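Long-range contact in platelet aggregation factor Sm-hPAF (Streptococcus mitis, PDB 4GWI), which binds fucosylated Lewis glycans through this F-type lectin domain of a toxin that probably forms pores in cholesterol-containing host membranes: residues A18-T23 with T47-E52. The protein carries 2 engineered substitutions. Sequence-based numbering, arbitrary orientation.
Sequences ASQSST and THTNFE. With FUC (alpha-L-fucopyranose), chain B.
Glu-52 reaches back across its own loop to the two serines that follow strand 17-20. Its chain is extended beyond CG, which carries the carboxylate to the serine hydroxyls. Its OE2 accepts from Ser-21 OG at 2.7 Å and from Ser-22 OG at 2.6 Å. The two hydroxyls come to OE2 from opposite faces of the carboxylate plane, each about 50° out of it. Ser-22 OG also takes the backbone N-H of Asn-50, at 2.8 Å from that N. Ser-21 OG has a further partner in Trp-56 N on strand 56-61. A water bridges Glu-52 OE1 and Ser-21 O. Thr-49 lays CB and CG2 against Ser-22 O, while its OG1 donates to Asn-50 O and is also hydrogen-bonded to Leu-136 N. Gln-20 slides past Thr-47 in the opposite direction. A second water joins Gln-20 OE1 to Thr-47 OG1, which is also hydrogen-bonded to Leu-138 N. Gln-20 NE2 donates to Thr-23 OG1, which lies in its amide plane at 3.0 Å, and to Gly-27 O.

The same loop of the F-type lectin fold carries His-48 into the glycan pocket. Its ND1 donates to Thr-49 O, in the ring plane. This helps hold the ring's rotation and points His-48 NE2 at fucose O4, hydrogen-bonded at 2.6 Å; the rings of His-25 and Tyr-41 also meet it. The paired hydroxyl donors are consistent with an ionised Glu-52, and the ND1 bond with a ring directed at the sugar.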
# COMPACT_ATOMS: atom_id res chain seq x y z
N ALA A 18 -5.13 -7.95 -5.77
CA ALA A 18 -4.33 -7.60 -4.56
C ALA A 18 -4.23 -8.85 -3.77
O ALA A 18 -5.09 -9.78 -3.77
CB ALA A 18 -4.97 -6.43 -3.73
N SER A 19 -3.17 -8.87 -2.98
CA SER A 19 -2.92 -10.05 -2.09
C SER A 19 -2.12 -9.54 -0.89
O SER A 19 -1.61 -8.43 -0.85
CB SER A 19 -2.14 -11.19 -2.78
OG SER A 19 -0.89 -10.73 -3.21
N GLN A 20 -2.04 -10.39 0.15
CA GLN A 20 -1.28 -9.96 1.32
C GLN A 20 -0.81 -11.26 2.06
O GLN A 20 -1.24 -12.40 1.74
CB GLN A 20 -2.17 -9.00 2.22
CG GLN A 20 -3.44 -9.73 2.73
CD GLN A 20 -4.41 -8.77 3.35
OE1 GLN A 20 -4.23 -7.56 3.30
NE2 GLN A 20 -5.52 -9.33 3.91
N SER A 21 0.06 -11.02 3.01
CA SER A 21 0.71 -12.17 3.71
C SER A 21 -0.22 -13.07 4.47
O SER A 21 0.06 -14.29 4.51
CB SER A 21 1.85 -11.56 4.62
OG SER A 21 1.33 -10.62 5.51
N SER A 22 -1.31 -12.59 5.04
CA SER A 22 -2.31 -13.40 5.62
C SER A 22 -3.52 -12.45 5.79
O SER A 22 -3.35 -11.21 5.63
CB SER A 22 -1.86 -13.85 7.06
OG SER A 22 -1.45 -12.74 7.89
N THR A 23 -4.66 -13.02 6.21
CA THR A 23 -5.86 -12.20 6.41
C THR A 23 -6.48 -12.48 7.75
O THR A 23 -6.58 -13.68 8.09
CB THR A 23 -6.89 -12.53 5.26
OG1 THR A 23 -6.23 -12.23 3.98
CG2 THR A 23 -8.16 -11.67 5.41
N THR A 47 -7.87 -3.09 5.13
CA THR A 47 -7.38 -4.50 5.14
C THR A 47 -6.83 -4.85 6.54
O THR A 47 -6.70 -3.96 7.42
CB THR A 47 -6.17 -4.64 4.20
OG1 THR A 47 -5.03 -3.85 4.67
CG2 THR A 47 -6.42 -4.09 2.76
N HIS A 48 -6.50 -6.15 6.70
CA HIS A 48 -5.86 -6.56 8.02
C HIS A 48 -5.23 -7.89 7.83
O HIS A 48 -5.89 -8.85 7.37
CB HIS A 48 -7.03 -6.70 9.08
CG HIS A 48 -6.60 -6.54 10.49
ND1 HIS A 48 -5.58 -7.27 11.09
CD2 HIS A 48 -7.17 -5.73 11.47
CE1 HIS A 48 -5.50 -6.88 12.40
NE2 HIS A 48 -6.45 -5.94 12.64
N THR A 49 -3.93 -7.97 8.15
CA THR A 49 -3.28 -9.28 8.15
C THR A 49 -3.27 -9.85 9.61
O THR A 49 -3.74 -9.18 10.55
CB THR A 49 -1.83 -9.22 7.72
OG1 THR A 49 -1.05 -8.44 8.65
CG2 THR A 49 -1.63 -8.44 6.33
N ASN A 50 -2.73 -11.07 9.71
CA ASN A 50 -2.50 -11.54 11.08
C ASN A 50 -1.45 -10.63 11.72
O ASN A 50 -0.69 -9.93 11.10
CB ASN A 50 -1.93 -12.94 10.98
CG ASN A 50 -2.93 -13.96 10.45
OD1 ASN A 50 -4.14 -13.79 10.59
ND2 ASN A 50 -2.41 -15.12 10.02
N PHE A 51 -1.39 -10.75 13.06
CA PHE A 51 -0.22 -10.24 13.79
C PHE A 51 0.89 -11.20 13.46
O PHE A 51 0.79 -12.44 13.75
CB PHE A 51 -0.45 -10.30 15.31
CG PHE A 51 -1.30 -9.23 15.87
CD1 PHE A 51 -0.75 -8.18 16.71
CD2 PHE A 51 -2.67 -9.25 15.65
CE1 PHE A 51 -1.59 -7.20 17.20
CE2 PHE A 51 -3.48 -8.23 16.10
CZ PHE A 51 -2.96 -7.20 16.91
N GLU A 52 1.93 -10.74 12.78
CA GLU A 52 2.98 -11.64 12.29
C GLU A 52 4.20 -10.81 12.04
O GLU A 52 4.15 -9.55 12.09
CB GLU A 52 2.55 -12.40 11.04
CG GLU A 52 2.31 -11.44 9.80
CD GLU A 52 1.79 -12.25 8.64
OE1 GLU A 52 2.16 -13.45 8.41
OE2 GLU A 52 0.95 -11.66 7.93
C1 FUC B . -9.28 -3.14 17.07
C2 FUC B . -7.86 -3.57 17.34
C3 FUC B . -7.69 -5.05 17.14
C4 FUC B . -8.07 -5.37 15.71
C5 FUC B . -9.50 -4.90 15.52
C6 FUC B . -10.01 -5.20 14.13
O2 FUC B . -7.53 -3.24 18.68
O3 FUC B . -6.38 -5.38 17.38
O4 FUC B . -7.18 -4.71 14.85
O5 FUC B . -9.62 -3.53 15.76
O HOH W 1 -2.93 -5.49 4.61
O HOH W 2 2.21 -14.96 6.41